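Local structure of aminoglycoside N(3)-acetyltransferase (Streptomyces griseus, 7LAP) at residues D19-T23 with I51-S55; A150-P156 with P166-L170; F232-V238 with W283-L288. The protein probably confers aminoglycoside resistance by transferring an acetyl group, as a rule from acetyl-CoA, to the 3-amino group of the antibiotic. One frame throughout, in Å; residues are numbered along the deposited sequence.

Contact 1: D19-T23 with I51-S55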
loop_
_atom_site.group_PDB
_atom_site.type_symbol
_atom_site.label_atom_id
_atom_site.label_comp_id
_atom_site.label_asym_id
_atom_site.label_seq_id
_atom_site.Cartn_x
_atom_site.Cartn_y
_atom_site.Cartn_z
ATOM N N ASP B 19 -18.788 11.408 13.570
ATOM C CA ASP B 19 -20.213 11.726 13.404
ATOM C C ASP B 19 -20.590 11.896 11.931
ATOM O O ASP B 19 -21.291 12.831 11.540
ATOM C CB ASP B 19 -20.597 12.969 14.203
ATOM C CG ASP B 19 -22.081 13.006 14.509
ATOM O OD1 ASP B 19 -22.662 11.938 14.853
ATOM O OD2 ASP B 19 -22.662 14.101 14.399
ATOM N N GLY B 20 -20.126 10.971 11.108
ATOM C CA GLY B 20 -20.489 10.963 9.721
ATOM C C GLY B 20 -19.262 11.147 8.867
ATOM O O GLY B 20 -18.161 11.398 9.378
ATOM N N PRO B 21 -19.444 11.035 7.546
ATOM C CA PRO B 21 -18.318 11.176 6.609
ATOM C C PRO B 21 -17.580 12.500 6.759
ATOM O O PRO B 21 -18.174 13.554 7.006
ATOM C CB PRO B 21 -18.984 11.094 5.223
ATOM C CG PRO B 21 -20.360 10.463 5.477
ATOM C CD PRO B 21 -20.743 10.912 6.864
ATOM N N VAL B 22 -16.275 12.437 6.574
ATOM C CA VAL B 22 -15.415 13.615 6.575
ATOM C C VAL B 22 -15.039 13.885 5.125
ATOM O O VAL B 22 -14.488 13.003 4.455
ATOM C CB VAL B 22 -14.166 13.396 7.444
ATOM C CG1 VAL B 22 -13.270 14.571 7.349
ATOM C CG2 VAL B 22 -14.572 13.126 8.952
ATOM N N THR B 23 -15.375 15.070 4.622
ATOM C CA THR B 23 -15.183 15.336 3.203
ATOM C C THR B 23 -13.957 16.208 2.940
ATOM O O THR B 23 -13.400 16.842 3.835
ATOM C CB THR B 23 -16.402 16.032 2.641
ATOM O OG1 THR B 23 -16.467 17.343 3.236
ATOM C CG2 THR B 23 -17.644 15.215 2.957
ATOM N N ILE B 51 -8.779 10.711 11.966
ATOM C CA ILE B 51 -9.650 11.728 11.376
ATOM C C ILE B 51 -11.109 11.284 11.431
ATOM O O ILE B 51 -12.010 12.102 11.636
ATOM C CB ILE B 51 -9.209 12.031 9.929
ATOM C CG1 ILE B 51 -7.762 12.515 9.907
ATOM C CG2 ILE B 51 -10.117 13.081 9.269
ATOM C CD1 ILE B 51 -7.152 12.702 8.447
ATOM N N GLY B 52 -11.360 9.986 11.263
ATOM C CA GLY B 52 -12.703 9.455 11.170
ATOM C C GLY B 52 -12.892 8.749 9.841
ATOM O O GLY B 52 -11.914 8.321 9.209
ATOM N N TYR B 53 -14.145 8.702 9.390
ATOM C CA TYR B 53 -14.438 8.065 8.099
ATOM C C TYR B 53 -14.198 9.098 7.008
ATOM O O TYR B 53 -14.989 10.032 6.833
ATOM C CB TYR B 53 -15.872 7.513 8.055
ATOM C CG TYR B 53 -16.119 6.919 6.683
ATOM C CD1 TYR B 53 -15.673 5.643 6.355
ATOM C CD2 TYR B 53 -16.730 7.675 5.685
ATOM C CE1 TYR B 53 -15.861 5.120 5.045
ATOM C CE2 TYR B 53 -16.906 7.174 4.398
ATOM C CZ TYR B 53 -16.477 5.905 4.072
ATOM O OH TYR B 53 -16.669 5.463 2.749
ATOM N N VAL B 54 -13.090 8.975 6.277
ATOM C CA VAL B 54 -12.745 9.969 5.272
ATOM C C VAL B 54 -13.267 9.480 3.923
ATOM O O VAL B 54 -12.845 8.431 3.427
ATOM C CB VAL B 54 -11.235 10.240 5.222
ATOM C CG1 VAL B 54 -10.914 11.172 4.011
ATOM C CG2 VAL B 54 -10.766 10.907 6.511
ATOM N N SER B 55 -14.196 10.236 3.343
ATOM C CA SER B 55 -14.859 9.867 2.090
ATOM C C SER B 55 -13.847 9.964 0.956
ATOM O O SER B 55 -13.522 11.065 0.495
ATOM C CB SER B 55 -16.052 10.790 1.847
ATOM O OG SER B 55 -16.650 10.570 0.578
#
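The backbone N of Val-22 donates to Tyr-53 O at 2.7 Å, with an N-H...O angle of 158°. Two residues further along segment 51-55 the exchange is reversed: Ser-55 N gives its hydrogen to Val-22 O at 3.0 Å. Both backbone polar groups of Val-22 are thus engaged, and its CA lies 4.7 Å from the CA of Val-54. The same two carbonyls also receive CA-H...O contacts, from Pro-21 CA to Tyr-53 O (3.5 Å) and from Val-54 CA to Val-22 O (3.6 Å). Val-22 turns CG1 anti to its N (chi1 176°), where it meets CG2 of Ile-51 at 4.0 Å, the two side chains crossing at about a right angle. Pro-21 CA lies in the plane of the Tyr-53 ring, at its edge, while Pro-21 CB comes to 4.1 Å from CD2 of that ring. Ile-27 of helix 24-34 touches both Val-22 and Val-54, and Trp-96 of the second subunit packs on Pro-21. The geometry is that of a single beta bridge, here joining the loop between helices 7-18 and 24-34 to the loop between helices 48-51 and 58-69.

Contact 2: A150-P156 with P166-L170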
loop_
_atom_site.group_PDB
_atom_site.type_symbol
_atom_site.label_atom_id
_atom_site.label_comp_id
_atom_site.label_asym_id
_atom_site.label_seq_id
_atom_site.Cartn_x
_atom_site.Cartn_y
_atom_site.Cartn_z
ATOM N N ALA B 150 13.300 20.736 -6.192
ATOM C CA ALA B 150 14.458 21.210 -5.432
ATOM C C ALA B 150 14.480 20.640 -4.012
ATOM O O ALA B 150 15.557 20.405 -3.452
ATOM C CB ALA B 150 14.466 22.740 -5.382
ATOM N N LEU B 151 13.316 20.413 -3.404
ATOM C CA LEU B 151 13.312 19.834 -2.062
ATOM C C LEU B 151 13.874 18.417 -2.067
ATOM O O LEU B 151 14.615 18.034 -1.152
ATOM C CB LEU B 151 11.889 19.821 -1.484
ATOM C CG LEU B 151 11.367 21.139 -0.898
ATOM C CD1 LEU B 151 9.882 21.044 -0.618
ATOM C CD2 LEU B 151 12.149 21.531 0.346
ATOM N N MET B 152 13.518 17.613 -3.073
ATOM C CA MET B 152 13.894 16.201 -3.113
ATOM C C MET B 152 15.224 15.937 -3.800
ATOM O O MET B 152 15.758 14.825 -3.685
ATOM C CB MET B 152 12.816 15.411 -3.838
ATOM C CG MET B 152 11.427 15.491 -3.128
ATOM S SD MET B 152 11.425 14.725 -1.496
ATOM C CE MET B 152 11.558 16.155 -0.395
ATOM N N ASP B 153 15.735 16.916 -4.530
ATOM C CA ASP B 153 16.827 16.696 -5.472
ATOM C C ASP B 153 18.089 16.233 -4.756
ATOM O O ASP B 153 18.439 16.750 -3.695
ATOM C CB ASP B 153 17.126 17.992 -6.238
ATOM C CG ASP B 153 18.186 17.799 -7.319
ATOM O OD1 ASP B 153 17.960 16.946 -8.203
ATOM O OD2 ASP B 153 19.227 18.495 -7.294
ATOM N N ALA B 154 18.759 15.243 -5.338
ATOM C CA ALA B 154 20.087 14.820 -4.901
ATOM C C ALA B 154 20.166 14.628 -3.385
ATOM O O ALA B 154 20.993 15.237 -2.716
ATOM C CB ALA B 154 21.145 15.837 -5.364
ATOM N N HIS B 155 19.303 13.767 -2.842
ATOM C CA HIS B 155 19.368 13.464 -1.412
ATOM C C HIS B 155 20.779 12.999 -1.033
ATOM O O HIS B 155 21.289 12.026 -1.623
ATOM C CB HIS B 155 18.356 12.385 -1.064
ATOM C CG HIS B 155 17.989 12.336 0.387
ATOM N ND1 HIS B 155 16.696 12.117 0.809
ATOM C CD2 HIS B 155 18.738 12.456 1.513
ATOM C CE1 HIS B 155 16.660 12.094 2.135
ATOM N NE2 HIS B 155 17.886 12.302 2.588
ATOM N N PRO B 156 21.440 13.653 -0.070
ATOM C CA PRO B 156 22.828 13.294 0.258
ATOM C C PRO B 156 22.898 11.878 0.784
ATOM O O PRO B 156 22.131 11.495 1.675
ATOM C CB PRO B 156 23.212 14.302 1.346
ATOM C CG PRO B 156 22.277 15.441 1.145
ATOM C CD PRO B 156 20.988 14.825 0.696
ATOM N N PRO B 166 17.053 17.210 2.328
ATOM C CA PRO B 166 15.690 17.750 2.200
ATOM C C PRO B 166 15.171 18.400 3.464
ATOM O O PRO B 166 14.516 19.451 3.387
ATOM C CB PRO B 166 14.864 16.516 1.820
ATOM C CG PRO B 166 15.867 15.693 0.972
ATOM C CD PRO B 166 17.211 15.914 1.635
ATOM N N LEU B 167 15.443 17.815 4.628
ATOM C CA LEU B 167 14.915 18.404 5.849
ATOM C C LEU B 167 15.532 19.780 6.092
ATOM O O LEU B 167 14.827 20.715 6.481
ATOM C CB LEU B 167 15.153 17.464 7.027
ATOM C CG LEU B 167 14.316 16.170 6.990
ATOM C CD1 LEU B 167 14.745 15.193 8.135
ATOM C CD2 LEU B 167 12.814 16.479 7.072
ATOM N N ALA B 168 16.834 19.935 5.818
ATOM C CA ALA B 168 17.457 21.255 5.904
ATOM C C ALA B 168 16.811 22.230 4.936
ATOM O O ALA B 168 16.615 23.408 5.262
ATOM C CB ALA B 168 18.958 21.166 5.625
ATOM N N ARG B 169 16.459 21.757 3.742
ATOM C CA ARG B 169 15.814 22.623 2.771
ATOM C C ARG B 169 14.406 23.005 3.187
ATOM O O ARG B 169 13.941 24.101 2.843
ATOM C CB ARG B 169 15.785 21.949 1.409
ATOM C CG ARG B 169 17.174 21.712 0.855
ATOM C CD ARG B 169 17.112 20.931 -0.454
ATOM N NE ARG B 169 18.303 20.114 -0.612
ATOM C CZ ARG B 169 18.393 19.062 -1.424
ATOM N NH1 ARG B 169 17.358 18.687 -2.165
ATOM N NH2 ARG B 169 19.531 18.387 -1.498
ATOM N N LEU B 170 13.686 22.106 3.875
ATOM C CA LEU B 170 12.387 22.483 4.413
ATOM C C LEU B 170 12.524 23.640 5.396
ATOM O O LEU B 170 11.747 24.601 5.355
ATOM C CB LEU B 170 11.737 21.279 5.090
ATOM C CG LEU B 170 10.378 21.512 5.738
ATOM C CD1 LEU B 170 9.324 21.714 4.677
ATOM C CD2 LEU B 170 10.024 20.319 6.669
#
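Arg-169 grips Asp-153 O end-on with two nitrogens, NH1 at 2.7 Å and NH2 at 2.9 Å, the oxygen lying only 6° out of the guanidinium plane. NH1 reaches it in the carbonyl plane, on a lone pair, whereas NH2 comes almost straight on. A second bond of NH1, to Ala-150 O at 2.8 Å, is less well aligned, that oxygen being 31° out of the guanidinium plane; NH2 also gives a weak bond to Gly-164 O. Pro-166 sets CD over the centre of the His-155 ring, 3.7 Å from the centroid and 4° off the normal, a CH-pi contact; its CB meets Met-152 CE at 4.0 Å. The carbonyls belong to the last turn of helix 148-152 and the residue after it, where the guanidinium charge would probably be favoured by the C-terminal end of the helix. The arginine chain, extended from CG to NE, carries the guanidinium across from helix 166-172, and Leu-151 CD2 packs on Arg-169 CB at 3.8 Å. Further out, His-155 is fixed in rotation by Ser-134 OG at ND1 and Pro-160 O at NE2, while Leu-151 and Met-152 rest on Leu-76 of strand 74-78.

Contact 3: F232-V238 with W283-L288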
loop_
_atom_site.group_PDB
_atom_site.type_symbol
_atom_site.label_atom_id
_atom_site.label_comp_id
_atom_site.label_asym_id
_atom_site.label_seq_id
_atom_site.Cartn_x
_atom_site.Cartn_y
_atom_site.Cartn_z
ATOM N N PHE B 232 21.365 9.958 20.646
ATOM C CA PHE B 232 22.062 10.063 21.918
ATOM C C PHE B 232 21.447 9.072 22.884
ATOM O O PHE B 232 20.425 8.443 22.595
ATOM C CB PHE B 232 21.979 11.478 22.500
ATOM C CG PHE B 232 22.496 12.538 21.580
ATOM C CD1 PHE B 232 21.675 13.092 20.614
ATOM C CD2 PHE B 232 23.805 12.971 21.672
ATOM C CE1 PHE B 232 22.154 14.057 19.747
ATOM C CE2 PHE B 232 24.286 13.939 20.810
ATOM C CZ PHE B 232 23.462 14.479 19.851
ATOM N N ASP B 233 22.066 8.929 24.043
ATOM C CA ASP B 233 21.367 8.305 25.152
ATOM C C ASP B 233 20.602 9.412 25.859
ATOM O O ASP B 233 21.203 10.299 26.477
ATOM C CB ASP B 233 22.302 7.572 26.108
ATOM C CG ASP B 233 21.532 6.788 27.145
ATOM O OD1 ASP B 233 20.301 6.981 27.239
ATOM O OD2 ASP B 233 22.137 5.955 27.847
ATOM N N TYR B 234 19.286 9.364 25.746
ATOM C CA TYR B 234 18.399 10.291 26.423
ATOM C C TYR B 234 17.989 9.814 27.813
ATOM O O TYR B 234 17.005 10.323 28.360
ATOM C CB TYR B 234 17.167 10.509 25.566
ATOM C CG TYR B 234 17.438 11.071 24.194
ATOM C CD1 TYR B 234 17.674 12.425 24.020
ATOM C CD2 TYR B 234 17.424 10.256 23.070
ATOM C CE1 TYR B 234 17.892 12.951 22.769
ATOM C CE2 TYR B 234 17.628 10.770 21.817
ATOM C CZ TYR B 234 17.867 12.121 21.667
ATOM O OH TYR B 234 18.081 12.650 20.411
ATOM N N SER B 235 18.721 8.847 28.383
ATOM C CA SER B 235 18.412 8.277 29.696
ATOM C C SER B 235 18.229 9.330 30.779
ATOM O O SER B 235 17.331 9.228 31.618
ATOM C CB SER B 235 19.532 7.333 30.114
ATOM O OG SER B 235 20.653 8.094 30.550
ATOM N N SER B 236 19.105 10.332 30.799
ATOM C CA SER B 236 19.080 11.313 31.875
ATOM C C SER B 236 17.985 12.350 31.676
ATOM O O SER B 236 17.469 12.894 32.658
ATOM C CB SER B 236 20.439 12.007 31.982
ATOM O OG SER B 236 20.934 12.342 30.697
ATOM N N ALA B 237 17.608 12.631 30.434
ATOM C CA ALA B 237 16.669 13.706 30.165
ATOM C C ALA B 237 15.240 13.230 29.972
ATOM O O ALA B 237 14.329 14.061 29.935
ATOM C CB ALA B 237 17.111 14.490 28.929
ATOM N N VAL B 238 15.011 11.923 29.855
ATOM C CA VAL B 238 13.729 11.391 29.427
ATOM C C VAL B 238 13.308 10.267 30.366
ATOM O O VAL B 238 13.999 9.246 30.451
ATOM C CB VAL B 238 13.780 10.881 27.974
ATOM C CG1 VAL B 238 12.427 10.340 27.532
ATOM C CG2 VAL B 238 14.232 11.991 27.042
ATOM N N TRP B 283 17.276 22.043 22.897
ATOM C CA TRP B 283 16.859 21.073 23.903
ATOM C C TRP B 283 17.920 19.993 24.084
ATOM O O TRP B 283 18.318 19.675 25.209
ATOM C CB TRP B 283 15.519 20.459 23.500
ATOM C CG TRP B 283 14.895 19.633 24.587
ATOM C CD1 TRP B 283 13.956 20.036 25.494
ATOM C CD2 TRP B 283 15.175 18.260 24.878
ATOM N NE1 TRP B 283 13.641 18.996 26.337
ATOM C CE2 TRP B 283 14.373 17.894 25.974
ATOM C CE3 TRP B 283 16.027 17.303 24.311
ATOM C CZ2 TRP B 283 14.399 16.613 26.523
ATOM C CZ3 TRP B 283 16.050 16.033 24.851
ATOM C CH2 TRP B 283 15.240 15.697 25.945
ATOM N N ILE B 284 18.405 19.432 22.977
ATOM C CA ILE B 284 19.352 18.328 23.059
ATOM C C ILE B 284 20.672 18.796 23.645
ATOM O O ILE B 284 21.283 18.105 24.468
ATOM C CB ILE B 284 19.545 17.695 21.670
ATOM C CG1 ILE B 284 18.246 17.030 21.215
ATOM C CG2 ILE B 284 20.711 16.718 21.698
ATOM C CD1 ILE B 284 18.302 16.529 19.784
ATOM N N GLU B 285 21.134 19.976 23.236
ATOM C CA GLU B 285 22.427 20.446 23.707
ATOM C C GLU B 285 22.374 20.857 25.170
ATOM O O GLU B 285 23.350 20.661 25.908
ATOM C CB GLU B 285 22.901 21.592 22.825
ATOM C CG GLU B 285 23.257 21.091 21.429
ATOM C CD GLU B 285 23.716 22.188 20.501
ATOM O OE1 GLU B 285 23.445 23.369 20.813
ATOM O OE2 GLU B 285 24.349 21.871 19.461
ATOM N N GLU B 286 21.244 21.402 25.619
ATOM C CA GLU B 286 21.180 21.802 27.018
ATOM C C GLU B 286 20.996 20.600 27.932
ATOM O O GLU B 286 21.657 20.506 28.968
ATOM C CB GLU B 286 20.075 22.836 27.226
ATOM C CG GLU B 286 20.425 24.160 26.566
ATOM C CD GLU B 286 19.330 25.207 26.674
ATOM O OE1 GLU B 286 18.161 24.845 26.945
ATOM O OE2 GLU B 286 19.648 26.401 26.471
ATOM N N HIS B 287 20.147 19.647 27.553
ATOM C CA HIS B 287 19.967 18.485 28.416
ATOM C C HIS B 287 21.183 17.559 28.401
ATOM O O HIS B 287 21.478 16.918 29.415
ATOM C CB HIS B 287 18.701 17.731 28.018
ATOM C CG HIS B 287 17.441 18.391 28.488
ATOM N ND1 HIS B 287 16.950 19.549 27.921
ATOM C CD2 HIS B 287 16.586 18.073 29.490
ATOM C CE1 HIS B 287 15.840 19.908 28.546
ATOM N NE2 HIS B 287 15.596 19.027 29.499
ATOM N N LEU B 288 21.920 17.494 27.293
ATOM C CA LEU B 288 22.940 16.469 27.147
ATOM C C LEU B 288 24.373 16.962 27.267
ATOM O O LEU B 288 25.287 16.128 27.281
ATOM C CB LEU B 288 22.775 15.748 25.807
ATOM C CG LEU B 288 21.462 14.981 25.766
ATOM C CD1 LEU B 288 21.380 14.168 24.505
ATOM C CD2 LEU B 288 21.323 14.106 26.996
#
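Aliphatic-to-aromatic contacts dominate, led by Leu-288, whose CD1 comes to 3.4 Å from Phe-232 CB and also lies 4.1 Å from Tyr-234 CE1. This methyl therefore touches both aromatic side chains of segment 232-238; the other one, Leu-288 CD2, is 3.8 Å from Asp-233 O. One turn back, Ile-284 places CG2 over a face of the Phe-232 ring, 4.0 Å from the centroid and 29° off the normal, a CH-pi contact. This is the branch anti to the backbone N; CG1 takes the position beside that N (chi1 -66°), and from its end CD1 approaches Tyr-234 OH.

Trp-283 presents the rim of its six-membered ring. Its CZ3 stands 4.0 Å from Tyr-234 CD1, which lies near the indole plane at its edge, and Trp-283 CH2 meets Ala-237 CB at 3.7 Å. Val-238 CG2 also comes to the edge of the indole. Ala-237 CB rests against His-287 as well, touching CB and CD2 of the latter.

Polar bonds stay within each segment or run to neighbours. His-287 ND1 donates to Trp-283 O at 3.0 Å, which lays the imidazole over the indole; the backbone N of His-287 reaches the same oxygen from the opposite face of the carbonyl plane. Asp-233 OD1 accepts from Ser-235 N in an Asx turn. Across these two segments, then, the loop is joined to helix 273-289 by van der Waals and CH-pi contacts, with the hydrogen bond of Tyr-234 OH to Glu-194 as an added polar tie outside them.

In the fold
The three contacts follow one another along the chain and none touches another. Contacts 1 and 2 lie on opposite sides of the chain's centre, with centres 34 Å apart and nearest atoms about 19 Å apart. Contact 3 is 40 Å from contact 1, centre to centre, but only 27 Å from contact 2, their nearest atoms about 12 Å apart. Contact 2 packs against strands 41-46, 74-78 and 141-145 of the mixed sheet, whereas contact 3 joins the C-terminal helix 273-289 to the loop following strand 216-225. Among the three, contact 1 alone meets the second subunit. Contacts 2 and 3 both fall wholly within the sequence range of the acetyltransferase family.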